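Side-chain contacts in tryptophan synthase alpha-subunit (Pyrococcus furiosus, PDB 1GEQ), which catalyses, as the alpha subunit of tryptophan synthase, the aldol cleavage of indoleglycerol phosphate to indole and glyceraldehyde 3-phosphate: residues K49-Q52 and E53-R57; D146-L149 and K150-D154; A68-I71 and V72-R76; T126-A129 and R130-I134. All coordinates share one frame; numbering follows the deposited sequence.

Interaction 1: residues K49-Q52 and E53-R57; sequences KTIQ and ESHYR
Lys49 and Glu53 meet one turn apart near the start of helix 49-60. The carboxylate oxygen rests on the lysine's methylenes: Glu53 OE1 lies 3.3 Å from Lys49 CE, whereas Lys49 NZ stays 4.3 Å from it, beyond salt-bridge range. With its CG beside the backbone N (chi1 -67°) and an otherwise extended chain, Glu53 reaches back along the helix to this lysine. A glutamine at Glu53 would probably leave the Lys49 ammonium without the nearby negative charge of this acid.

Among the carbonyl contacts, Ile51 O accepts from Ser54 N, which lies well above the carbonyl plane, and from His55 N at 3.1 Å; Ser54 OG also points to it at a doubtfully short distance. Gln52 O accepts Tyr56 N and also sits over the centre of the Tyr56 ring, 3.0 Å above its plane. Water 1 donates to Thr50 O (3.0 Å) and accepts from Arg57 NH1 (2.8 Å), tying two turns together; the same guanidinium forms a salt bridge with Asp15.

The apolar contact is Ile51 CG2 against the imidazole of His55, 3.8 Å from CD2, while His55 ND1 is hydrogen-bonded to Phe41 N.

Ile51 also comes within about 4 Å, side chain to side chain, of the active-site proton acceptor Asp47. Thr50 and Ile51 touch Val224 of helix 221-230, and Ile51 and His55 lie on Tyr10 of strand 6-12, so this turn packs between a barrel strand and another helix.

Interaction 2: residues D146-L149 and K150-D154; sequences DERL and KVIDD
Lys150 folds back over the preceding turn toward Asp146 on helix 146-155, the helical crossover of a beta-alpha-beta unit that links strands 135-140 and 159-163 of the TIM barrel. Its CB lies 3.5 Å from Glu147 O. CG, set anti to the carbonyl carbon (chi1 -53°), comes 3.1 Å from Asp146 O, the carbonyl that also accepts the Lys150 N-H. CD moves off to 4.0 Å from Asp146 O. A bend at chi3 brings CE back to 3.7 Å from Asp146 O, close to Glu147 CA, and the turn at chi4 sets NZ. At the tip, NZ lies 3.6 Å from Asp146 O and 3.8 Å from Asp146 CB, at the base of that residue and not at its acid group.

The charges do not pair, since Lys150 NZ is 5.0 Å from Asp146 OD2. The Asp146 carboxylate is engaged elsewhere, in a salt bridge to Arg188 of helix 177-189, and its carbon stem is what the lysine leans on. Lys150 touches Ile189 of that same helix, so both residues face it.

Leu149 and Ile152 turn to the barrel, resting on Ala140 and Phe138 of strand 135-140. Asp153 instead receives loop nitrogens, Arg191 N on OD1 and Asn192 N on OD2. Between the two segments the straightest bond is Ile152 N to Arg148 O, 2.9 Å long with an N-H...O angle of 171°.

Interaction 3: residues A68-I71 and V72-R76; sequences AFWI and VKEFR
A CH-pi contact joins Glu74 to Trp70 one turn apart on helix 65-76, in the helical layer around the barrel. Glu74 CG stands over one face of the indole, 3.9 Å from the centroid of its six-membered ring and 24° off the ring normal. The nearest ring atoms, CE2 and CZ2 of Trp70, are each 3.7 Å from Glu74 CG. Trp70 CG anti to its own nitrogen (chi1 174°) and Glu74 CG beside the backbone N (chi1 -79°) bring ring and methylene together; the bend at chi2 directs the carboxylate.

Lys73 crosses the indole at about a right angle, its NZ 3.6 Å from Trp70 CD1 in an oblique approach, and Lys18 makes a cation-pi contact with the same ring. Replacing Trp70 with alanine is likely to leave Glu74 CG without its aromatic face and Lys18 without its pi partner. Below this partly exposed patch the helix is buried: Phe69 packs edge-to-face on Phe100, Ile71 reaches Leu25 of helix 18-28, and Ile71 and Val72 press on Leu37 of strand 35-38. An apolar helix side on a parallel strand, with polar residues on the other side, is the arrangement of a TIM barrel's outer layer.

Interaction 4: residues T126-A129 and R130-I134; sequences TEIA and REEGI
Glu127 and Glu131 run side by side and point the same way, their carboxylate planes 46° apart. Glu127 OE2 is 4.2 Å from Glu131 OE1, an approach of like charges, and Glu131 OE1 is also 3.9 Å from Glu127 CG. The repulsion is probably eased by Arg98, which forms a salt bridge with Glu131 OE2.

Ile128 and Glu132 also lie alongside each other, pointing the same way, with Ile128 CG2 4.1 Å from Glu132 CG. A bend at chi2 (-52°) turns the Glu132 acid group aside, and its OE2 meets NE of the same Arg98, so one guanidinium serves two neighbouring glutamates.

At the C-terminal end the helix closes in a Schellman motif. Gly133 takes a positive phi (76°), its N-H returns to Arg130 O at 3.0 Å, and Ile134 N bonds to Ala129 O at 2.8 Å. The Ala129 methyl lies beneath this turn, its CB 3.5 Å from Ile134 O.

Ile128 packs on Leu101 and Ile134 on Lys105, both of helix 97-107, while Thr126 and Ala129 rest on Phe138 and Thr136 of strand 135-140; the Schellman turn leads straight from helix 122-132 into that strand.

Overall arrangement
All four are local contacts between residues about a turn apart, on four different helices of one TIM barrel. Interaction 3 is the most buried, while interactions 1, 2 and 4 combine buried with exposed residues. Interaction 1 alone adjoins the catalytic acids; interactions 2 and 4 lie away from them. These last two share strand 135-140, which follows helix 122-132 and precedes helix 146-155, and their nearest atoms are about 7 Å apart. Interactions 3 and 4 both border helix 97-107. Chemistry differs accordingly: an aromatic face in interaction 3, a water bridge and carbonyl contacts in interaction 1, a lysine stem over backbone in interaction 2, and two like-charged glutamates with a helix-ending turn in interaction 4.

Interaction 1: residues K49-Q52 and E53-R57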
loop_
_atom_site.group_PDB
_atom_site.type_symbol
_atom_site.label_atom_id
_atom_site.label_comp_id
_atom_site.label_asym_id
_atom_site.label_seq_id
_atom_site.Cartn_x
_atom_site.Cartn_y
_atom_site.Cartn_z
ATOM N N LYS A 49 -7.328 -10.852 -7.767
ATOM C CA LYS A 49 -8.734 -10.630 -8.102
ATOM C C LYS A 49 -9.506 -9.704 -7.165
ATOM O O LYS A 49 -10.195 -8.791 -7.620
ATOM C CB LYS A 49 -9.450 -11.983 -8.216
ATOM C CG LYS A 49 -10.973 -11.902 -8.351
ATOM C CD LYS A 49 -11.542 -13.184 -8.969
ATOM C CE LYS A 49 -12.899 -13.561 -8.378
ATOM N NZ LYS A 49 -12.777 -14.244 -7.055
ATOM N N THR A 50 -9.392 -9.931 -5.861
ATOM C CA THR A 50 -10.112 -9.109 -4.901
ATOM C C THR A 50 -9.805 -7.624 -5.091
ATOM O O THR A 50 -10.722 -6.800 -5.145
ATOM C CB THR A 50 -9.789 -9.544 -3.454
ATOM O OG1 THR A 50 -10.153 -10.919 -3.286
ATOM C CG2 THR A 50 -10.564 -8.699 -2.447
ATOM N N ILE A 51 -8.525 -7.283 -5.222
ATOM C CA ILE A 51 -8.141 -5.887 -5.407
ATOM C C ILE A 51 -8.579 -5.356 -6.777
ATOM O O ILE A 51 -9.031 -4.217 -6.886
ATOM C CB ILE A 51 -6.606 -5.698 -5.225
ATOM C CG1 ILE A 51 -6.202 -6.133 -3.817
ATOM C CG2 ILE A 51 -6.218 -4.235 -5.426
ATOM C CD1 ILE A 51 -6.844 -5.307 -2.721
ATOM N N GLN A 52 -8.452 -6.173 -7.822
ATOM C CA GLN A 52 -8.866 -5.741 -9.158
ATOM C C GLN A 52 -10.344 -5.332 -9.134
ATOM O O GLN A 52 -10.728 -4.309 -9.701
ATOM C CB GLN A 52 -8.658 -6.870 -10.186
ATOM C CG GLN A 52 -7.193 -7.278 -10.427
ATOM C CD GLN A 52 -7.065 -8.392 -11.463
ATOM O OE1 GLN A 52 -5.964 -8.810 -11.816
ATOM N NE2 GLN A 52 -8.201 -8.875 -11.948
ATOM N N GLU A 53 -11.172 -6.130 -8.472
ATOM C CA GLU A 53 -12.598 -5.837 -8.384
ATOM C C GLU A 53 -12.887 -4.526 -7.655
ATOM O O GLU A 53 -13.906 -3.883 -7.921
ATOM C CB GLU A 53 -13.333 -6.998 -7.703
ATOM C CG GLU A 53 -13.342 -8.276 -8.536
ATOM C CD GLU A 53 -14.050 -9.435 -7.855
ATOM O OE1 GLU A 53 -14.220 -10.489 -8.504
ATOM O OE2 GLU A 53 -14.440 -9.304 -6.676
ATOM N N SER A 54 -11.995 -4.122 -6.748
ATOM C CA SER A 54 -12.194 -2.875 -6.013
ATOM C C SER A 54 -11.884 -1.704 -6.931
ATOM O O SER A 54 -12.565 -0.673 -6.878
ATOM C CB SER A 54 -11.305 -2.818 -4.763
ATOM O OG SER A 54 -9.933 -2.773 -5.116
ATOM N N HIS A 55 -10.858 -1.856 -7.765
ATOM C CA HIS A 55 -10.508 -0.800 -8.710
ATOM C C HIS A 55 -11.704 -0.571 -9.644
ATOM O O HIS A 55 -12.057 0.559 -9.954
ATOM C CB HIS A 55 -9.295 -1.193 -9.565
ATOM C CG HIS A 55 -7.974 -1.017 -8.887
ATOM N ND1 HIS A 55 -6.932 -0.317 -9.452
ATOM C CD2 HIS A 55 -7.515 -1.476 -7.695
ATOM C CE1 HIS A 55 -5.888 -0.352 -8.647
ATOM N NE2 HIS A 55 -6.214 -1.048 -7.572
ATOM N N TYR A 56 -12.301 -1.668 -10.100
ATOM C CA TYR A 56 -13.451 -1.612 -10.999
ATOM C C TYR A 56 -14.647 -0.921 -10.341
ATOM O O TYR A 56 -15.308 -0.089 -10.962
ATOM C CB TYR A 56 -13.824 -3.033 -11.432
ATOM C CG TYR A 56 -12.681 -3.779 -12.091
ATOM C CD1 TYR A 56 -12.672 -5.173 -12.145
ATOM C CD2 TYR A 56 -11.599 -3.090 -12.648
ATOM C CE1 TYR A 56 -11.611 -5.862 -12.730
ATOM C CE2 TYR A 56 -10.538 -3.766 -13.234
ATOM C CZ TYR A 56 -10.549 -5.150 -13.272
ATOM O OH TYR A 56 -9.494 -5.818 -13.852
ATOM N N ARG A 57 -14.924 -1.254 -9.084
ATOM C CA ARG A 57 -16.034 -0.635 -8.370
ATOM C C ARG A 57 -15.822 0.868 -8.289
ATOM O O ARG A 57 -16.705 1.645 -8.655
ATOM C CB ARG A 57 -16.160 -1.195 -6.949
ATOM C CG ARG A 57 -16.736 -2.592 -6.847
ATOM C CD ARG A 57 -17.202 -2.881 -5.420
ATOM N NE ARG A 57 -16.090 -2.924 -4.478
ATOM C CZ ARG A 57 -15.344 -4.001 -4.247
ATOM N NH1 ARG A 57 -15.597 -5.131 -4.890
ATOM N NH2 ARG A 57 -14.338 -3.944 -3.387
HETATM O O HOH W 1 -13.424 -6.672 -3.964
#

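Interaction 2: residues D146-L149 and K150-D154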
loop_
_atom_site.group_PDB
_atom_site.type_symbol
_atom_site.label_atom_id
_atom_site.label_comp_id
_atom_site.label_asym_id
_atom_site.label_seq_id
_atom_site.Cartn_x
_atom_site.Cartn_y
_atom_site.Cartn_z
ATOM N N ASP A 146 18.401 -11.945 -5.496
ATOM C CA ASP A 146 19.109 -11.213 -4.447
ATOM C C ASP A 146 19.765 -9.939 -4.963
ATOM O O ASP A 146 19.679 -8.883 -4.327
ATOM C CB ASP A 146 20.196 -12.087 -3.817
ATOM C CG ASP A 146 19.632 -13.189 -2.952
ATOM O OD1 ASP A 146 18.433 -13.133 -2.616
ATOM O OD2 ASP A 146 20.397 -14.106 -2.601
ATOM N N GLU A 147 20.433 -10.037 -6.107
ATOM C CA GLU A 147 21.113 -8.886 -6.674
ATOM C C GLU A 147 20.162 -7.727 -6.920
ATOM O O GLU A 147 20.513 -6.574 -6.670
ATOM C CB GLU A 147 21.817 -9.259 -7.979
ATOM C CG GLU A 147 22.574 -10.579 -7.915
ATOM C CD GLU A 147 21.640 -11.768 -8.010
ATOM O OE1 GLU A 147 21.006 -11.929 -9.072
ATOM O OE2 GLU A 147 21.526 -12.530 -7.026
ATOM N N ARG A 148 18.964 -8.024 -7.416
ATOM C CA ARG A 148 17.996 -6.968 -7.674
ATOM C C ARG A 148 17.411 -6.418 -6.367
ATOM O O ARG A 148 17.084 -5.243 -6.284
ATOM C CB ARG A 148 16.866 -7.471 -8.575
ATOM C CG ARG A 148 16.181 -6.355 -9.360
ATOM C CD ARG A 148 14.893 -6.815 -10.048
ATOM N NE ARG A 148 15.047 -8.029 -10.849
ATOM C CZ ARG A 148 15.784 -8.132 -11.951
ATOM N NH1 ARG A 148 16.464 -7.087 -12.409
ATOM N NH2 ARG A 148 15.834 -9.286 -12.607
ATOM N N LEU A 149 17.258 -7.272 -5.359
ATOM C CA LEU A 149 16.747 -6.815 -4.067
ATOM C C LEU A 149 17.688 -5.747 -3.499
ATOM O O LEU A 149 17.244 -4.774 -2.889
ATOM C CB LEU A 149 16.644 -7.982 -3.077
ATOM C CG LEU A 149 15.284 -8.687 -2.985
ATOM C CD1 LEU A 149 15.403 -9.916 -2.096
ATOM C CD2 LEU A 149 14.237 -7.726 -2.431
ATOM N N LYS A 150 18.990 -5.934 -3.711
ATOM C CA LYS A 150 19.981 -4.989 -3.211
ATOM C C LYS A 150 19.833 -3.642 -3.908
ATOM O O LYS A 150 19.882 -2.592 -3.264
ATOM C CB LYS A 150 21.395 -5.513 -3.447
ATOM C CG LYS A 150 21.644 -6.898 -2.919
ATOM C CD LYS A 150 23.091 -7.296 -3.122
ATOM C CE LYS A 150 23.202 -8.794 -3.317
ATOM N NZ LYS A 150 22.532 -9.552 -2.221
ATOM N N VAL A 151 19.666 -3.674 -5.224
ATOM C CA VAL A 151 19.509 -2.438 -5.983
ATOM C C VAL A 151 18.265 -1.702 -5.518
ATOM O O VAL A 151 18.292 -0.492 -5.275
ATOM C CB VAL A 151 19.402 -2.720 -7.497
ATOM C CG1 VAL A 151 19.083 -1.434 -8.245
ATOM C CG2 VAL A 151 20.715 -3.319 -8.000
ATOM N N ILE A 152 17.169 -2.438 -5.394
ATOM C CA ILE A 152 15.912 -1.853 -4.938
ATOM C C ILE A 152 16.085 -1.228 -3.556
ATOM O O ILE A 152 15.625 -0.112 -3.316
ATOM C CB ILE A 152 14.803 -2.923 -4.870
ATOM C CG1 ILE A 152 14.376 -3.286 -6.292
ATOM C CG2 ILE A 152 13.613 -2.416 -4.064
ATOM C CD1 ILE A 152 13.584 -4.574 -6.372
ATOM N N ASP A 153 16.730 -1.952 -2.644
ATOM C CA ASP A 153 16.954 -1.437 -1.298
ATOM C C ASP A 153 17.740 -0.120 -1.330
ATOM O O ASP A 153 17.457 0.789 -0.551
ATOM C CB ASP A 153 17.703 -2.468 -0.438
ATOM C CG ASP A 153 17.811 -2.042 1.030
ATOM O OD1 ASP A 153 18.944 -1.955 1.552
ATOM O OD2 ASP A 153 16.758 -1.795 1.653
ATOM N N ASP A 154 18.721 -0.016 -2.227
ATOM C CA ASP A 154 19.526 1.205 -2.324
ATOM C C ASP A 154 18.748 2.415 -2.841
ATOM O O ASP A 154 19.094 3.551 -2.528
ATOM C CB ASP A 154 20.749 1.001 -3.222
ATOM C CG ASP A 154 21.796 0.090 -2.601
ATOM O OD1 ASP A 154 21.854 -0.008 -1.358
ATOM O OD2 ASP A 154 22.569 -0.516 -3.364
#

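Interaction 3: residues A68-I71 and V72-R76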
loop_
_atom_site.group_PDB
_atom_site.type_symbol
_atom_site.label_atom_id
_atom_site.label_comp_id
_atom_site.label_asym_id
_atom_site.label_seq_id
_atom_site.Cartn_x
_atom_site.Cartn_y
_atom_site.Cartn_z
ATOM N N ALA A 68 -8.385 11.562 -4.759
ATOM C CA ALA A 68 -7.456 10.845 -3.899
ATOM C C ALA A 68 -6.781 11.867 -2.999
ATOM O O ALA A 68 -6.617 11.649 -1.802
ATOM C CB ALA A 68 -6.417 10.116 -4.748
ATOM N N PHE A 69 -6.395 12.996 -3.586
ATOM C CA PHE A 69 -5.736 14.048 -2.832
ATOM C C PHE A 69 -6.684 14.674 -1.817
ATOM O O PHE A 69 -6.250 15.162 -0.780
ATOM C CB PHE A 69 -5.184 15.123 -3.778
ATOM C CG PHE A 69 -4.143 14.612 -4.742
ATOM C CD1 PHE A 69 -3.062 13.858 -4.286
ATOM C CD2 PHE A 69 -4.231 14.899 -6.104
ATOM C CE1 PHE A 69 -2.082 13.397 -5.172
ATOM C CE2 PHE A 69 -3.260 14.446 -6.997
ATOM C CZ PHE A 69 -2.182 13.692 -6.531
ATOM N N TRP A 70 -7.978 14.654 -2.117
ATOM C CA TRP A 70 -8.989 15.208 -1.219
ATOM C C TRP A 70 -9.064 14.340 0.032
ATOM O O TRP A 70 -9.119 14.842 1.150
ATOM C CB TRP A 70 -10.357 15.223 -1.908
ATOM C CG TRP A 70 -11.490 15.639 -1.004
ATOM C CD1 TRP A 70 -11.934 16.910 -0.776
ATOM C CD2 TRP A 70 -12.298 14.784 -0.185
ATOM N NE1 TRP A 70 -12.966 16.901 0.132
ATOM C CE2 TRP A 70 -13.208 15.601 0.513
ATOM C CE3 TRP A 70 -12.332 13.395 0.027
ATOM C CZ2 TRP A 70 -14.153 15.088 1.409
ATOM C CZ3 TRP A 70 -13.269 12.881 0.920
ATOM C CH2 TRP A 70 -14.163 13.726 1.602
ATOM N N ILE A 71 -9.083 13.027 -0.180
ATOM C CA ILE A 71 -9.150 12.064 0.913
ATOM C C ILE A 71 -8.003 12.266 1.894
ATOM O O ILE A 71 -8.218 12.362 3.102
ATOM C CB ILE A 71 -9.111 10.616 0.366
ATOM C CG1 ILE A 71 -10.413 10.315 -0.387
ATOM C CG2 ILE A 71 -8.910 9.627 1.501
ATOM C CD1 ILE A 71 -10.440 8.956 -1.069
ATOM N N VAL A 72 -6.785 12.334 1.366
ATOM C CA VAL A 72 -5.601 12.522 2.192
ATOM C C VAL A 72 -5.629 13.867 2.909
ATOM O O VAL A 72 -5.304 13.956 4.093
ATOM C CB VAL A 72 -4.308 12.441 1.346
ATOM C CG1 VAL A 72 -3.099 12.803 2.202
ATOM C CG2 VAL A 72 -4.151 11.038 0.775
ATOM N N LYS A 73 -6.012 14.914 2.188
ATOM C CA LYS A 73 -6.071 16.242 2.778
ATOM C C LYS A 73 -7.006 16.225 3.983
ATOM O O LYS A 73 -6.644 16.681 5.066
ATOM C CB LYS A 73 -6.572 17.251 1.749
ATOM C CG LYS A 73 -6.282 18.687 2.115
ATOM C CD LYS A 73 -7.163 19.644 1.331
ATOM C CE LYS A 73 -8.618 19.523 1.759
ATOM N NZ LYS A 73 -9.510 19.130 0.635
ATOM N N GLU A 74 -8.210 15.690 3.792
ATOM C CA GLU A 74 -9.189 15.614 4.869
ATOM C C GLU A 74 -8.703 14.754 6.021
ATOM O O GLU A 74 -8.929 15.076 7.187
ATOM C CB GLU A 74 -10.512 15.060 4.342
ATOM C CG GLU A 74 -11.323 16.098 3.606
ATOM C CD GLU A 74 -11.765 17.216 4.528
ATOM O OE1 GLU A 74 -11.699 18.389 4.110
ATOM O OE2 GLU A 74 -12.175 16.916 5.670
ATOM N N PHE A 75 -8.040 13.654 5.692
ATOM C CA PHE A 75 -7.517 12.758 6.705
ATOM C C PHE A 75 -6.445 13.471 7.528
ATOM O O PHE A 75 -6.365 13.299 8.743
ATOM C CB PHE A 75 -6.916 11.523 6.038
ATOM C CG PHE A 75 -6.349 10.528 7.007
ATOM C CD1 PHE A 75 -7.186 9.745 7.795
ATOM C CD2 PHE A 75 -4.977 10.370 7.126
ATOM C CE1 PHE A 75 -6.654 8.817 8.695
ATOM C CE2 PHE A 75 -4.436 9.448 8.018
ATOM C CZ PHE A 75 -5.276 8.671 8.801
ATOM N N ARG A 76 -5.624 14.268 6.848
ATOM C CA ARG A 76 -4.547 15.006 7.492
ATOM C C ARG A 76 -5.051 15.972 8.558
ATOM O O ARG A 76 -4.300 16.366 9.449
ATOM C CB ARG A 76 -3.720 15.753 6.441
ATOM C CG ARG A 76 -2.679 14.878 5.765
ATOM C CD ARG A 76 -1.613 14.473 6.776
ATOM N NE ARG A 76 -0.694 13.467 6.255
ATOM C CZ ARG A 76 -0.559 12.250 6.771
ATOM N NH1 ARG A 76 -1.286 11.889 7.820
ATOM N NH2 ARG A 76 0.302 11.390 6.244
#

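Interaction 4: residues T126-A129 and R130-I134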
loop_
_atom_site.group_PDB
_atom_site.type_symbol
_atom_site.label_atom_id
_atom_site.label_comp_id
_atom_site.label_asym_id
_atom_site.label_seq_id
_atom_site.Cartn_x
_atom_site.Cartn_y
_atom_site.Cartn_z
ATOM N N THR A 126 13.264 8.418 -8.755
ATOM C CA THR A 126 13.805 8.540 -7.402
ATOM C C THR A 126 14.435 9.907 -7.165
ATOM O O THR A 126 14.413 10.431 -6.049
ATOM C CB THR A 126 14.873 7.457 -7.121
ATOM O OG1 THR A 126 15.954 7.593 -8.049
ATOM C CG2 THR A 126 14.267 6.071 -7.255
ATOM N N GLU A 127 14.998 10.474 -8.226
ATOM C CA GLU A 127 15.639 11.780 -8.166
ATOM C C GLU A 127 14.623 12.865 -7.836
ATOM O O GLU A 127 14.806 13.653 -6.907
ATOM C CB GLU A 127 16.289 12.087 -9.515
ATOM C CG GLU A 127 16.864 13.479 -9.637
ATOM C CD GLU A 127 17.422 13.757 -11.026
ATOM O OE1 GLU A 127 18.403 13.090 -11.423
ATOM O OE2 GLU A 127 16.872 14.642 -11.720
ATOM N N ILE A 128 13.547 12.889 -8.614
ATOM C CA ILE A 128 12.478 13.867 -8.449
ATOM C C ILE A 128 11.726 13.681 -7.133
ATOM O O ILE A 128 11.354 14.655 -6.477
ATOM C CB ILE A 128 11.494 13.756 -9.620
ATOM C CG1 ILE A 128 12.254 13.964 -10.933
ATOM C CG2 ILE A 128 10.380 14.775 -9.472
ATOM C CD1 ILE A 128 11.520 13.461 -12.157
ATOM N N ALA A 129 11.499 12.427 -6.752
ATOM C CA ALA A 129 10.798 12.131 -5.512
ATOM C C ALA A 129 11.545 12.780 -4.357
ATOM O O ALA A 129 10.953 13.432 -3.496
ATOM C CB ALA A 129 10.722 10.621 -5.301
ATOM N N ARG A 130 12.858 12.587 -4.344
ATOM C CA ARG A 130 13.706 13.156 -3.310
ATOM C C ARG A 130 13.593 14.673 -3.327
ATOM O O ARG A 130 13.453 15.311 -2.284
ATOM C CB ARG A 130 15.155 12.739 -3.545
ATOM C CG ARG A 130 16.164 13.634 -2.858
ATOM C CD ARG A 130 17.586 13.178 -3.133
ATOM N NE ARG A 130 18.565 14.194 -2.748
ATOM C CZ ARG A 130 18.801 15.308 -3.437
ATOM N NH1 ARG A 130 18.133 15.552 -4.557
ATOM N NH2 ARG A 130 19.701 16.182 -3.003
ATOM N N GLU A 131 13.659 15.251 -4.521
ATOM C CA GLU A 131 13.566 16.695 -4.654
ATOM C C GLU A 131 12.225 17.221 -4.164
ATOM O O GLU A 131 12.155 18.296 -3.570
ATOM C CB GLU A 131 13.806 17.107 -6.111
ATOM C CG GLU A 131 15.289 17.148 -6.463
ATOM C CD GLU A 131 15.558 17.141 -7.955
ATOM O OE1 GLU A 131 16.744 17.109 -8.341
ATOM O OE2 GLU A 131 14.589 17.161 -8.744
ATOM N N GLU A 132 11.160 16.462 -4.390
ATOM C CA GLU A 132 9.838 16.895 -3.961
ATOM C C GLU A 132 9.548 16.502 -2.517
ATOM O O GLU A 132 8.486 16.807 -1.980
ATOM C CB GLU A 132 8.762 16.328 -4.890
ATOM C CG GLU A 132 8.849 16.840 -6.320
ATOM C CD GLU A 132 8.909 18.361 -6.407
ATOM O OE1 GLU A 132 8.174 19.038 -5.655
ATOM O OE2 GLU A 132 9.691 18.878 -7.233
ATOM N N GLY A 133 10.502 15.823 -1.889
ATOM C CA GLY A 133 10.334 15.421 -0.504
ATOM C C GLY A 133 9.400 14.245 -0.290
ATOM O O GLY A 133 8.749 14.151 0.744
ATOM N N ILE A 134 9.328 13.348 -1.269
ATOM C CA ILE A 134 8.471 12.174 -1.158
ATOM C C ILE A 134 9.317 10.915 -1.031
ATOM O O ILE A 134 10.262 10.715 -1.791
ATOM C CB ILE A 134 7.540 12.038 -2.389
ATOM C CG1 ILE A 134 6.487 13.147 -2.359
ATOM C CG2 ILE A 134 6.857 10.661 -2.389
ATOM C CD1 ILE A 134 5.520 13.034 -1.186
#